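Local atomic coordinates of beta-lactamase (PDB entry 6HUH), a protein that probably hydrolyses beta-lactam antibiotics to substituted beta-amino acids, as a class D serine beta-lactamase that confers antibiotic resistance. Residues P56-G61 against R96-S101; S64-D69 against P73-K78; G80-L85 against Y105-T110; H179-L184 against V220-K225. All coordinates share one frame; numbering follows the deposited sequence.

Contact 1 (P56-G61 against R96-S101); sequences PLALMG and RWMTYS. With SO4 (sulfate ion), chain C.
Helix 56-64, which follows the predicted acyl-ester serine Ser-51 of the penicillin-binding fold, packs on helix 94-99 by setting Leu-57 and Ala-58 against Trp-97 and Met-98. Trp-97 points its six-membered ring at the facing helix, edge first. Trp-97 CH2 lies 3.6 Å from Ala-58 N and 3.8 Å from Leu-57 CB, with both partners close to the indole plane; Trp-97 CZ3 is 4.0 Å from Ala-58 CB. A chi1 of 174° puts CG anti to the backbone N and sends the indole toward helix 56-64. Met-98 bends at chi2 (-56°), which brings SD over the rim of one indole face; the chain then runs on, extended at chi3, to put Met-98 CE 3.4 Å from Ala-58 CB. The indole nitrogen turns to Ser-106 OG of helix 103-113, and that serine also bonds the carboxylated lysine at position 54, so Trp-97 lies in the second shell of the active site. Downstream of helix 94-99, Ser-101 begins what is probably the Ser-X-Val motif of class D enzymes, with Ile-103 in the third place. Ser-101 OG donates to sulfate O4 over 3.1 Å and also bonds Lys-197 NZ. Thr-198 and Ser-246 hold the same anion, which probably came from the crystallisation liquor, while Tyr-100 packs on Tyr-100 of the second subunit.

Contact 2 (S64-D69 against P73-K78); sequences SGFLVD and PALPFK
The phenyl ring of Phe-66 meets both Leu-75 and Pro-73 at an oblique angle, and its plane is turned about 50° from that of Trp-112. Leu-75 reaches over from the other segment and touches the far end of the ring with a single methyl, CD1, 3.6 Å from Phe-66 CZ. A chi1 of -177° carries the phenyl away from its own backbone N, toward that methyl and past Pro-73, with Phe-66 CE2 4.5 Å from Pro-73 CG. The pyrrolidine of Pro-73, which follows a cis peptide bond, is set mainly against backbone. Pro-73 CD lies 3.4 Å from Phe-66 O and 3.7 Å from Leu-67 CA, while Leu-67 CD2 reaches Pro-73 CD at 3.9 Å. No hydrogen bond joins 64-69 to 73-78, and between side chains the contact is apolar. Asp-69 OD1 accepts from the backbone N of Gln-71 and Leu-72, tying down the turn between the two segments. The pair lies in the long connection from helix 56-64 to helix 94-99. Leu-67 packs on Trp-97 of helix 94-99 and on Tyr-105 of helix 103-113, Pro-73 O accepts from Tyr-105 OH, and Phe-66 rests on Leu-109, so both helices back the contact.

Contact 3 (G80-L85 against Y105-T110); sequences GDPDFL and YSQRLT
Asp-81 and Arg-108 extend toward each other and join in a salt bridge, the guanidinium offering its NH1-NH2 end to the carboxylate. The two planes are twisted 41° apart, so the fit is not a flat one. NH1 serves both oxygens: Asp-81 OD1 lies in the guanidinium plane at 3.0 Å from Arg-108 NH1, with an N-H...O angle of 154°, and OD2 sits 2.9 Å from the same nitrogen on a more bent path. Arg-108 NH2 adds a 2.8 Å bond to Asp-81 OD2, directed at the syn lone pair. OD2 thus accepts three hydrogen bonds, two from Arg-108 and one from Lys-78 N, which should fix the rotation of the carboxylate. The arginine bends at chi2 (-82°) and again at chi3 to bring its end to the loop, and NH2 has a second acceptor in Pro-76 O. Beside the bridge, Pro-82 CD brushes Gln-107 OE1 at 4.1 Å, while the amide nitrogen of Gln-107 bonds Thr-143 O. Loop 80-85, between helices 56-64 and 94-99, is in this way pinned to helix 103-113 near the surface, with Pro-82 packing further on Ile-103 and Trp-104 at the start of that helix.

Contact 4 (H179-L184 against V220-K225); sequences HTANIL and VGWASK
Trp-222 of strand 215-225 reaches across to Ala-181 and Leu-184 on helix 174-184. From CB, the indole is set by a chi1 of 71°, which holds CG beside both the backbone N and the carbonyl carbon; a chi2 of 96° then stands the ring roughly crosswise to the CA-CB-CG plane. The five-membered ring stays on the strand side, and the benzo ring carries the contact. Trp-222 CZ2 meets the methyl of Ala-181, with Ala-181 CB 4.4 Å away at the edge and near the plane of the indole. At Trp-222 CH2 the ring encounters Leu-184 CD1, 4.5 Å off and oblique to it, and CZ3 is about as far from the same methyl. The contacts are loose and wholly apolar. Here the central antiparallel sheet of the penicillin-binding fold meets the helix that precedes edge strand 185-189. Strand 192-201 lies beside Trp-222, and its His-195 stacks on the indole while His-195 ND1 hydrogen-bonds Ala-181 O, so one histidine touches both Trp-222 and Ala-181. Leu-165 and Val-166 of helix 155-166 also pack against Trp-222, and Leu-184 further touches Lys-197.

Overall arrangement
Contacts 1 and 4 are buried and wholly apolar across their segments, each built round a tryptophan whose six-membered ring meets aliphatic groups at its edge or obliquely: helix on helix in contact 1, strand on helix in contact 4. They adjoin where Met-98 packs on Ile-183 and Leu-184. Nearer the surface, contact 2 lies wholly within the long connection between helices 56-64 and 94-99, while contact 3 ties that connection to helix 103-113. Contact 2 packs a phenylalanine and a leucine on a proline and a leucine; it leans on helix 103-113 through Tyr-105 and Arg-108, and Arg-108 is also the basic half of the salt bridge in contact 3. Contact 1 touches all the others, whereas contacts 3 and 4 stay about 8 Å apart at their nearest atoms.

Contact 1 (P56-G61 against R96-S101)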
loop_
_atom_site.group_PDB
_atom_site.type_symbol
_atom_site.label_atom_id
_atom_site.label_comp_id
_atom_site.label_asym_id
_atom_site.label_seq_id
_atom_site.Cartn_x
_atom_site.Cartn_y
_atom_site.Cartn_z
ATOM N N PRO A 56 -14.945 -10.549 5.298
ATOM C CA PRO A 56 -16.328 -10.113 5.594
ATOM C C PRO A 56 -16.408 -8.749 6.281
ATOM O O PRO A 56 -17.361 -8.020 6.025
ATOM C CB PRO A 56 -16.885 -11.217 6.486
ATOM C CG PRO A 56 -15.746 -12.016 6.904
ATOM C CD PRO A 56 -14.667 -11.868 5.905
ATOM N N LEU A 57 -15.390 -8.386 7.099
ATOM C CA LEU A 57 -15.302 -7.092 7.779
ATOM C C LEU A 57 -15.135 -5.927 6.782
ATOM O O LEU A 57 -15.808 -4.903 6.929
ATOM C CB LEU A 57 -14.205 -7.079 8.868
ATOM C CG LEU A 57 -14.492 -7.854 10.168
ATOM C CD1 LEU A 57 -13.327 -7.769 11.123
ATOM C CD2 LEU A 57 -15.726 -7.336 10.885
ATOM N N ALA A 58 -14.288 -6.099 5.736
ATOM C CA ALA A 58 -14.105 -5.087 4.680
ATOM C C ALA A 58 -15.441 -4.805 3.972
ATOM O O ALA A 58 -15.702 -3.656 3.629
ATOM C CB ALA A 58 -13.075 -5.551 3.663
ATOM N N LEU A 59 -16.296 -5.841 3.794
ATOM C CA LEU A 59 -17.612 -5.709 3.168
ATOM C C LEU A 59 -18.599 -4.970 4.069
ATOM O O LEU A 59 -19.323 -4.094 3.580
ATOM C CB LEU A 59 -18.176 -7.076 2.789
ATOM C CG LEU A 59 -17.444 -7.844 1.707
ATOM C CD1 LEU A 59 -17.685 -9.325 1.878
ATOM C CD2 LEU A 59 -17.872 -7.372 0.314
ATOM N N MET A 60 -18.629 -5.333 5.383
ATOM C CA MET A 60 -19.475 -4.708 6.408
ATOM C C MET A 60 -19.119 -3.231 6.443
ATOM O O MET A 60 -19.998 -2.385 6.257
ATOM C CB MET A 60 -19.232 -5.327 7.802
ATOM C CG MET A 60 -19.681 -6.753 7.940
ATOM S SD MET A 60 -19.424 -7.372 9.630
ATOM C CE MET A 60 -19.203 -9.133 9.291
ATOM N N GLY A 61 -17.825 -2.956 6.612
ATOM C CA GLY A 61 -17.243 -1.616 6.648
ATOM C C GLY A 61 -17.510 -0.747 5.436
ATOM O O GLY A 61 -17.761 0.444 5.589
ATOM N N ARG A 96 -3.602 -0.595 4.804
ATOM C CA ARG A 96 -2.607 -0.934 5.817
ATOM C C ARG A 96 -3.195 -1.958 6.814
ATOM O O ARG A 96 -2.447 -2.750 7.383
ATOM C CB ARG A 96 -2.146 0.357 6.525
ATOM C CG ARG A 96 -1.016 0.155 7.508
ATOM C CD ARG A 96 -0.494 1.464 8.042
ATOM N NE ARG A 96 0.397 1.253 9.188
ATOM C CZ ARG A 96 1.715 1.113 9.098
ATOM N NH1 ARG A 96 2.314 1.146 7.913
ATOM N NH2 ARG A 96 2.446 0.941 10.191
ATOM N N TRP A 97 -4.532 -1.927 7.016
ATOM C CA TRP A 97 -5.322 -2.822 7.884
ATOM C C TRP A 97 -5.192 -4.244 7.403
ATOM O O TRP A 97 -4.821 -5.126 8.168
ATOM C CB TRP A 97 -6.789 -2.394 7.790
ATOM C CG TRP A 97 -7.795 -3.257 8.478
ATOM C CD1 TRP A 97 -7.721 -3.740 9.750
ATOM C CD2 TRP A 97 -9.127 -3.532 8.020
ATOM N NE1 TRP A 97 -8.890 -4.382 10.079
ATOM C CE2 TRP A 97 -9.773 -4.270 9.034
ATOM C CE3 TRP A 97 -9.814 -3.289 6.817
ATOM C CZ2 TRP A 97 -11.084 -4.742 8.895
ATOM C CZ3 TRP A 97 -11.104 -3.761 6.676
ATOM C CH2 TRP A 97 -11.733 -4.468 7.709
ATOM N N MET A 98 -5.467 -4.451 6.109
ATOM C CA MET A 98 -5.394 -5.738 5.431
ATOM C C MET A 98 -3.973 -6.282 5.421
ATOM O O MET A 98 -3.762 -7.450 5.773
ATOM C CB MET A 98 -5.951 -5.627 4.000
ATOM C CG MET A 98 -7.441 -5.448 3.953
ATOM S SD MET A 98 -8.325 -6.771 4.821
ATOM C CE MET A 98 -9.867 -6.675 4.032
ATOM N N THR A 99 -3.002 -5.407 5.068
ATOM C CA THR A 99 -1.575 -5.704 4.946
ATOM C C THR A 99 -0.972 -6.249 6.269
ATOM O O THR A 99 -0.607 -7.427 6.305
ATOM C CB THR A 99 -0.828 -4.484 4.360
ATOM O OG1 THR A 99 -1.420 -4.150 3.097
ATOM C CG2 THR A 99 0.651 -4.745 4.143
ATOM N N TYR A 100 -0.916 -5.434 7.338
ATOM C CA TYR A 100 -0.313 -5.825 8.620
ATOM C C TYR A 100 -1.326 -6.462 9.625
ATOM O O TYR A 100 -0.994 -6.606 10.811
ATOM C CB TYR A 100 0.465 -4.640 9.234
ATOM C CG TYR A 100 1.322 -3.946 8.200
ATOM C CD1 TYR A 100 2.576 -4.444 7.857
ATOM C CD2 TYR A 100 0.844 -2.851 7.495
ATOM C CE1 TYR A 100 3.337 -3.851 6.852
ATOM C CE2 TYR A 100 1.595 -2.250 6.491
ATOM C CZ TYR A 100 2.835 -2.759 6.164
ATOM O OH TYR A 100 3.545 -2.162 5.153
ATOM N N SER A 101 -2.528 -6.901 9.132
ATOM C CA SER A 101 -3.580 -7.547 9.942
ATOM C C SER A 101 -3.761 -6.839 11.295
ATOM O O SER A 101 -3.581 -7.436 12.363
ATOM C CB SER A 101 -3.298 -9.038 10.136
ATOM O OG SER A 101 -3.504 -9.793 8.955
HETATM S S SO4 C . -1.445 -12.703 9.793
HETATM O O1 SO4 C . -0.839 -11.901 10.860
HETATM O O2 SO4 C . -0.743 -13.979 9.650
HETATM O O3 SO4 C . -2.830 -12.970 10.142
HETATM O O4 SO4 C . -1.382 -11.965 8.532
#

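Contact 2 (S64-D69 against P73-K78)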
loop_
_atom_site.group_PDB
_atom_site.type_symbol
_atom_site.label_atom_id
_atom_site.label_comp_id
_atom_site.label_asym_id
_atom_site.label_seq_id
_atom_site.Cartn_x
_atom_site.Cartn_y
_atom_site.Cartn_z
ATOM N N SER A 64 -21.761 -0.340 5.175
ATOM C CA SER A 64 -22.322 0.521 6.202
ATOM C C SER A 64 -21.826 1.957 6.097
ATOM O O SER A 64 -22.539 2.870 6.500
ATOM C CB SER A 64 -22.061 -0.058 7.587
ATOM O OG SER A 64 -20.680 -0.279 7.817
ATOM N N GLY A 65 -20.633 2.154 5.534
ATOM C CA GLY A 65 -20.057 3.479 5.358
ATOM C C GLY A 65 -18.958 3.837 6.334
ATOM O O GLY A 65 -18.461 4.971 6.301
ATOM N N PHE A 66 -18.565 2.884 7.213
ATOM C CA PHE A 66 -17.481 3.089 8.168
ATOM C C PHE A 66 -16.180 3.304 7.413
ATOM O O PHE A 66 -15.387 4.183 7.774
ATOM C CB PHE A 66 -17.313 1.885 9.100
ATOM C CG PHE A 66 -16.242 2.151 10.133
ATOM C CD1 PHE A 66 -16.459 3.058 11.163
ATOM C CD2 PHE A 66 -14.997 1.559 10.033
ATOM C CE1 PHE A 66 -15.478 3.314 12.115
ATOM C CE2 PHE A 66 -13.997 1.847 10.965
ATOM C CZ PHE A 66 -14.252 2.716 12.005
ATOM N N LEU A 67 -15.941 2.454 6.404
ATOM C CA LEU A 67 -14.770 2.523 5.547
ATOM C C LEU A 67 -15.198 3.278 4.312
ATOM O O LEU A 67 -16.280 3.011 3.769
ATOM C CB LEU A 67 -14.256 1.119 5.204
ATOM C CG LEU A 67 -13.925 0.200 6.376
ATOM C CD1 LEU A 67 -13.665 -1.191 5.883
ATOM C CD2 LEU A 67 -12.760 0.734 7.226
ATOM N N VAL A 68 -14.405 4.286 3.926
ATOM C CA VAL A 68 -14.718 5.175 2.805
ATOM C C VAL A 68 -14.164 4.603 1.517
ATOM O O VAL A 68 -14.909 4.425 0.549
ATOM C CB VAL A 68 -14.229 6.624 3.072
ATOM C CG1 VAL A 68 -14.473 7.535 1.866
ATOM C CG2 VAL A 68 -14.877 7.192 4.321
ATOM N N ASP A 69 -12.842 4.351 1.511
ATOM C CA ASP A 69 -12.077 3.774 0.409
ATOM C C ASP A 69 -10.827 3.104 0.960
ATOM O O ASP A 69 -10.831 2.676 2.101
ATOM C CB ASP A 69 -11.767 4.815 -0.704
ATOM C CG ASP A 69 -11.115 6.110 -0.271
ATOM O OD1 ASP A 69 -10.327 6.086 0.699
ATOM O OD2 ASP A 69 -11.343 7.136 -0.937
ATOM N N PRO A 73 -11.147 5.546 6.377
ATOM C CA PRO A 73 -10.536 6.483 7.343
ATOM C C PRO A 73 -9.130 6.087 7.826
ATOM O O PRO A 73 -8.800 4.906 7.907
ATOM C CB PRO A 73 -11.544 6.484 8.478
ATOM C CG PRO A 73 -12.069 5.057 8.491
ATOM C CD PRO A 73 -12.057 4.594 7.056
ATOM N N ALA A 74 -8.293 7.084 8.116
ATOM C CA ALA A 74 -6.956 6.858 8.648
ATOM C C ALA A 74 -7.079 7.009 10.172
ATOM O O ALA A 74 -6.995 8.121 10.713
ATOM C CB ALA A 74 -5.979 7.874 8.069
ATOM N N LEU A 75 -7.386 5.904 10.852
ATOM C CA LEU A 75 -7.595 5.942 12.302
ATOM C C LEU A 75 -6.285 5.866 13.115
ATOM O O LEU A 75 -5.438 5.025 12.816
ATOM C CB LEU A 75 -8.600 4.869 12.767
ATOM C CG LEU A 75 -9.987 4.803 12.072
ATOM C CD1 LEU A 75 -10.812 3.664 12.634
ATOM C CD2 LEU A 75 -10.770 6.117 12.197
ATOM N N PRO A 76 -6.080 6.732 14.138
ATOM C CA PRO A 76 -4.835 6.655 14.917
ATOM C C PRO A 76 -4.820 5.552 15.981
ATOM O O PRO A 76 -5.864 5.189 16.531
ATOM C CB PRO A 76 -4.767 8.027 15.578
ATOM C CG PRO A 76 -6.191 8.409 15.785
ATOM C CD PRO A 76 -6.947 7.835 14.617
ATOM N N PHE A 77 -3.616 5.067 16.316
ATOM C CA PHE A 77 -3.399 4.087 17.382
ATOM C C PHE A 77 -3.596 4.807 18.729
ATOM O O PHE A 77 -3.145 5.940 18.885
ATOM C CB PHE A 77 -1.968 3.530 17.280
ATOM C CG PHE A 77 -1.565 2.599 18.404
ATOM C CD1 PHE A 77 -1.903 1.247 18.367
ATOM C CD2 PHE A 77 -0.806 3.063 19.477
ATOM C CE1 PHE A 77 -1.503 0.382 19.390
ATOM C CE2 PHE A 77 -0.427 2.197 20.508
ATOM C CZ PHE A 77 -0.777 0.866 20.458
ATOM N N LYS A 78 -4.245 4.160 19.696
ATOM C CA LYS A 78 -4.464 4.764 21.020
ATOM C C LYS A 78 -3.878 3.873 22.120
ATOM O O LYS A 78 -3.840 2.660 21.942
ATOM C CB LYS A 78 -5.969 4.960 21.287
ATOM C CG LYS A 78 -6.689 5.962 20.384
ATOM C CD LYS A 78 -8.187 5.945 20.692
ATOM C CE LYS A 78 -9.042 6.525 19.596
ATOM N NZ LYS A 78 -10.465 6.133 19.773
#

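Contact 3 (G80-L85 against Y105-T110)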
loop_
_atom_site.group_PDB
_atom_site.type_symbol
_atom_site.label_atom_id
_atom_site.label_comp_id
_atom_site.label_asym_id
_atom_site.label_seq_id
_atom_site.Cartn_x
_atom_site.Cartn_y
_atom_site.Cartn_z
ATOM N N GLY A 80 -3.767 1.552 25.022
ATOM C CA GLY A 80 -4.731 0.543 25.432
ATOM C C GLY A 80 -5.139 -0.372 24.289
ATOM O O GLY A 80 -5.900 -1.324 24.502
ATOM N N ASP A 81 -4.646 -0.086 23.059
ATOM C CA ASP A 81 -4.927 -0.930 21.899
ATOM C C ASP A 81 -3.859 -2.010 21.811
ATOM O O ASP A 81 -2.693 -1.719 22.113
ATOM C CB ASP A 81 -4.973 -0.137 20.580
ATOM C CG ASP A 81 -6.203 0.718 20.371
ATOM O OD1 ASP A 81 -7.259 0.398 20.954
ATOM O OD2 ASP A 81 -6.118 1.696 19.600
ATOM N N PRO A 82 -4.230 -3.252 21.404
ATOM C CA PRO A 82 -3.219 -4.322 21.278
ATOM C C PRO A 82 -2.055 -3.910 20.375
ATOM O O PRO A 82 -2.270 -3.376 19.285
ATOM C CB PRO A 82 -4.014 -5.497 20.694
ATOM C CG PRO A 82 -5.279 -4.891 20.175
ATOM C CD PRO A 82 -5.574 -3.736 21.037
ATOM N N ASP A 83 -0.827 -4.085 20.881
ATOM C CA ASP A 83 0.409 -3.712 20.193
ATOM C C ASP A 83 1.379 -4.895 20.113
ATOM O O ASP A 83 2.562 -4.763 20.446
ATOM C CB ASP A 83 1.052 -2.465 20.865
ATOM C CG ASP A 83 1.139 -2.468 22.393
ATOM O OD1 ASP A 83 1.140 -3.568 22.993
ATOM O OD2 ASP A 83 1.248 -1.366 22.984
ATOM N N PHE A 84 0.865 -6.055 19.664
ATOM C CA PHE A 84 1.632 -7.305 19.537
ATOM C C PHE A 84 2.677 -7.227 18.421
ATOM O O PHE A 84 3.791 -7.731 18.586
ATOM C CB PHE A 84 0.697 -8.527 19.365
ATOM C CG PHE A 84 -0.448 -8.618 20.355
ATOM C CD1 PHE A 84 -0.243 -8.380 21.712
ATOM C CD2 PHE A 84 -1.722 -8.981 19.936
ATOM C CE1 PHE A 84 -1.300 -8.463 22.623
ATOM C CE2 PHE A 84 -2.779 -9.066 20.847
ATOM C CZ PHE A 84 -2.558 -8.817 22.186
ATOM N N LEU A 85 2.318 -6.574 17.297
ATOM C CA LEU A 85 3.207 -6.358 16.158
ATOM C C LEU A 85 3.593 -4.884 16.117
ATOM O O LEU A 85 2.718 -4.042 16.335
ATOM C CB LEU A 85 2.538 -6.767 14.825
ATOM C CG LEU A 85 2.368 -8.275 14.543
ATOM C CD1 LEU A 85 1.453 -8.502 13.347
ATOM C CD2 LEU A 85 3.716 -8.969 14.303
ATOM N N TYR A 105 -7.984 -2.009 14.466
ATOM C CA TYR A 105 -8.746 -1.325 13.418
ATOM C C TYR A 105 -10.033 -2.111 13.107
ATOM O O TYR A 105 -11.040 -1.521 12.710
ATOM C CB TYR A 105 -7.873 -1.137 12.172
ATOM C CG TYR A 105 -8.439 -0.187 11.145
ATOM C CD1 TYR A 105 -9.280 -0.642 10.135
ATOM C CD2 TYR A 105 -8.077 1.159 11.137
ATOM C CE1 TYR A 105 -9.796 0.227 9.176
ATOM C CE2 TYR A 105 -8.550 2.027 10.157
ATOM C CZ TYR A 105 -9.429 1.561 9.191
ATOM O OH TYR A 105 -9.938 2.415 8.246
ATOM N N SER A 106 -10.022 -3.431 13.341
ATOM C CA SER A 106 -11.207 -4.265 13.133
ATOM C C SER A 106 -12.188 -4.050 14.272
ATOM O O SER A 106 -13.397 -4.029 14.027
ATOM C CB SER A 106 -10.820 -5.734 13.053
ATOM O OG SER A 106 -10.087 -6.013 11.873
ATOM N N GLN A 107 -11.658 -3.878 15.524
ATOM C CA GLN A 107 -12.439 -3.614 16.746
ATOM C C GLN A 107 -13.089 -2.242 16.656
ATOM O O GLN A 107 -14.233 -2.092 17.077
ATOM C CB GLN A 107 -11.571 -3.700 18.007
ATOM C CG GLN A 107 -10.726 -4.965 18.104
ATOM C CD GLN A 107 -10.082 -5.152 19.454
ATOM O OE1 GLN A 107 -9.511 -4.226 20.046
ATOM N NE2 GLN A 107 -10.128 -6.375 19.955
ATOM N N ARG A 108 -12.388 -1.252 16.069
ATOM C CA ARG A 108 -12.910 0.108 15.849
ATOM C C ARG A 108 -14.140 0.051 14.960
ATOM O O ARG A 108 -15.121 0.745 15.232
ATOM C CB ARG A 108 -11.870 1.001 15.165
ATOM C CG ARG A 108 -10.659 1.315 16.004
ATOM C CD ARG A 108 -10.870 2.452 16.976
ATOM N NE ARG A 108 -9.613 3.165 17.145
ATOM C CZ ARG A 108 -8.682 2.856 18.038
ATOM N NH1 ARG A 108 -8.877 1.859 18.893
ATOM N NH2 ARG A 108 -7.556 3.551 18.095
ATOM N N LEU A 109 -14.080 -0.786 13.902
ATOM C CA LEU A 109 -15.178 -1.020 12.981
ATOM C C LEU A 109 -16.339 -1.714 13.678
ATOM O O LEU A 109 -17.463 -1.223 13.558
ATOM C CB LEU A 109 -14.713 -1.805 11.729
ATOM C CG LEU A 109 -15.758 -2.578 10.892
ATOM C CD1 LEU A 109 -16.849 -1.670 10.341
ATOM C CD2 LEU A 109 -15.110 -3.234 9.731
ATOM N N THR A 110 -16.090 -2.838 14.393
ATOM C CA THR A 110 -17.163 -3.605 15.057
ATOM C C THR A 110 -17.871 -2.800 16.152
ATOM O O THR A 110 -19.099 -2.836 16.195
ATOM C CB THR A 110 -16.690 -4.975 15.558
ATOM O OG1 THR A 110 -15.673 -4.829 16.554
ATOM C CG2 THR A 110 -16.228 -5.895 14.427
#

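Contact 4 (H179-L184 against V220-K225)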
loop_
_atom_site.group_PDB
_atom_site.type_symbol
_atom_site.label_atom_id
_atom_site.label_comp_id
_atom_site.label_asym_id
_atom_site.label_seq_id
_atom_site.Cartn_x
_atom_site.Cartn_y
_atom_site.Cartn_z
ATOM N N HIS A 179 -13.860 -1.920 -3.664
ATOM C CA HIS A 179 -12.997 -1.401 -2.596
ATOM C C HIS A 179 -12.358 -2.562 -1.799
ATOM O O HIS A 179 -11.154 -2.528 -1.520
ATOM C CB HIS A 179 -13.781 -0.485 -1.663
ATOM C CG HIS A 179 -14.031 0.898 -2.185
ATOM N ND1 HIS A 179 -13.022 1.653 -2.747
ATOM C CD2 HIS A 179 -15.154 1.657 -2.115
ATOM C CE1 HIS A 179 -13.571 2.826 -3.043
ATOM N NE2 HIS A 179 -14.851 2.872 -2.686
ATOM N N THR A 180 -13.161 -3.598 -1.483
ATOM C CA THR A 180 -12.723 -4.815 -0.783
ATOM C C THR A 180 -11.615 -5.525 -1.588
ATOM O O THR A 180 -10.632 -5.964 -1.002
ATOM C CB THR A 180 -13.935 -5.742 -0.525
ATOM O OG1 THR A 180 -14.941 -5.034 0.230
ATOM C CG2 THR A 180 -13.540 -7.065 0.173
ATOM N N ALA A 181 -11.784 -5.623 -2.926
ATOM C CA ALA A 181 -10.841 -6.219 -3.867
ATOM C C ALA A 181 -9.505 -5.471 -3.846
ATOM O O ALA A 181 -8.446 -6.091 -3.725
ATOM C CB ALA A 181 -11.425 -6.176 -5.280
ATOM N N ASN A 182 -9.573 -4.138 -3.964
ATOM C CA ASN A 182 -8.420 -3.255 -4.000
ATOM C C ASN A 182 -7.531 -3.419 -2.778
ATOM O O ASN A 182 -6.369 -3.801 -2.933
ATOM C CB ASN A 182 -8.841 -1.798 -4.230
ATOM C CG ASN A 182 -9.413 -1.492 -5.611
ATOM O OD1 ASN A 182 -9.239 -2.228 -6.586
ATOM N ND2 ASN A 182 -10.084 -0.359 -5.742
ATOM N N ILE A 183 -8.093 -3.239 -1.567
ATOM C CA ILE A 183 -7.333 -3.396 -0.318
ATOM C C ILE A 183 -6.798 -4.845 -0.109
ATOM O O ILE A 183 -5.798 -5.003 0.596
ATOM C CB ILE A 183 -8.087 -2.852 0.932
ATOM C CG1 ILE A 183 -9.455 -3.509 1.148
ATOM C CG2 ILE A 183 -8.209 -1.361 0.838
ATOM C CD1 ILE A 183 -10.115 -3.187 2.502
ATOM N N LEU A 184 -7.418 -5.869 -0.778
ATOM C CA LEU A 184 -7.066 -7.320 -0.709
ATOM C C LEU A 184 -6.191 -7.855 -1.875
ATOM O O LEU A 184 -5.849 -9.038 -1.872
ATOM C CB LEU A 184 -8.346 -8.202 -0.643
ATOM C CG LEU A 184 -9.113 -8.344 0.664
ATOM C CD1 LEU A 184 -10.343 -9.164 0.443
ATOM C CD2 LEU A 184 -8.262 -8.987 1.731
ATOM N N VAL A 220 -6.493 -17.507 1.752
ATOM C CA VAL A 220 -7.802 -17.573 1.099
ATOM C C VAL A 220 -7.956 -16.452 0.140
ATOM O O VAL A 220 -7.389 -15.394 0.378
ATOM C CB VAL A 220 -8.973 -17.652 2.124
ATOM C CG1 VAL A 220 -8.800 -18.848 3.030
ATOM C CG2 VAL A 220 -9.090 -16.390 2.954
ATOM N N GLY A 221 -8.678 -16.684 -0.945
ATOM C CA GLY A 221 -8.871 -15.661 -1.966
ATOM C C GLY A 221 -9.273 -16.179 -3.320
ATOM O O GLY A 221 -9.669 -17.332 -3.462
ATOM N N TRP A 222 -9.211 -15.320 -4.309
ATOM C CA TRP A 222 -9.600 -15.680 -5.661
ATOM C C TRP A 222 -8.695 -15.049 -6.674
ATOM O O TRP A 222 -8.016 -14.081 -6.371
ATOM C CB TRP A 222 -11.066 -15.292 -5.936
ATOM C CG TRP A 222 -11.321 -13.812 -6.050
ATOM C CD1 TRP A 222 -11.377 -13.069 -7.196
ATOM C CD2 TRP A 222 -11.572 -12.906 -4.971
ATOM N NE1 TRP A 222 -11.669 -11.758 -6.898
ATOM C CE2 TRP A 222 -11.770 -11.623 -5.537
ATOM C CE3 TRP A 222 -11.620 -13.046 -3.569
ATOM C CZ2 TRP A 222 -12.023 -10.491 -4.752
ATOM C CZ3 TRP A 222 -11.872 -11.920 -2.794
ATOM C CH2 TRP A 222 -12.069 -10.663 -3.384
ATOM N N ALA A 223 -8.780 -15.526 -7.904
ATOM C CA ALA A 223 -8.029 -15.079 -9.057
ATOM C C ALA A 223 -9.010 -14.831 -10.206
ATOM O O ALA A 223 -9.894 -15.657 -10.461
ATOM C CB ALA A 223 -7.044 -16.153 -9.446
ATOM N N SER A 224 -8.866 -13.699 -10.898
ATOM C CA SER A 224 -9.759 -13.378 -12.012
ATOM C C SER A 224 -9.030 -12.958 -13.302
ATOM O O SER A 224 -7.944 -12.395 -13.261
ATOM C CB SER A 224 -10.793 -12.333 -11.594
ATOM O OG SER A 224 -10.220 -11.154 -11.046
ATOM N N LYS A 225 -9.631 -13.262 -14.441
ATOM C CA LYS A 225 -9.131 -12.921 -15.769
ATOM C C LYS A 225 -10.387 -12.881 -16.618
ATOM O O LYS A 225 -10.897 -13.924 -17.055
ATOM C CB LYS A 225 -8.117 -13.954 -16.283
ATOM C CG LYS A 225 -7.127 -13.379 -17.264
ATOM C CD LYS A 225 -6.322 -14.459 -17.959
ATOM C CE LYS A 225 -5.359 -13.892 -18.969
ATOM N NZ LYS A 225 -4.003 -14.486 -18.821
#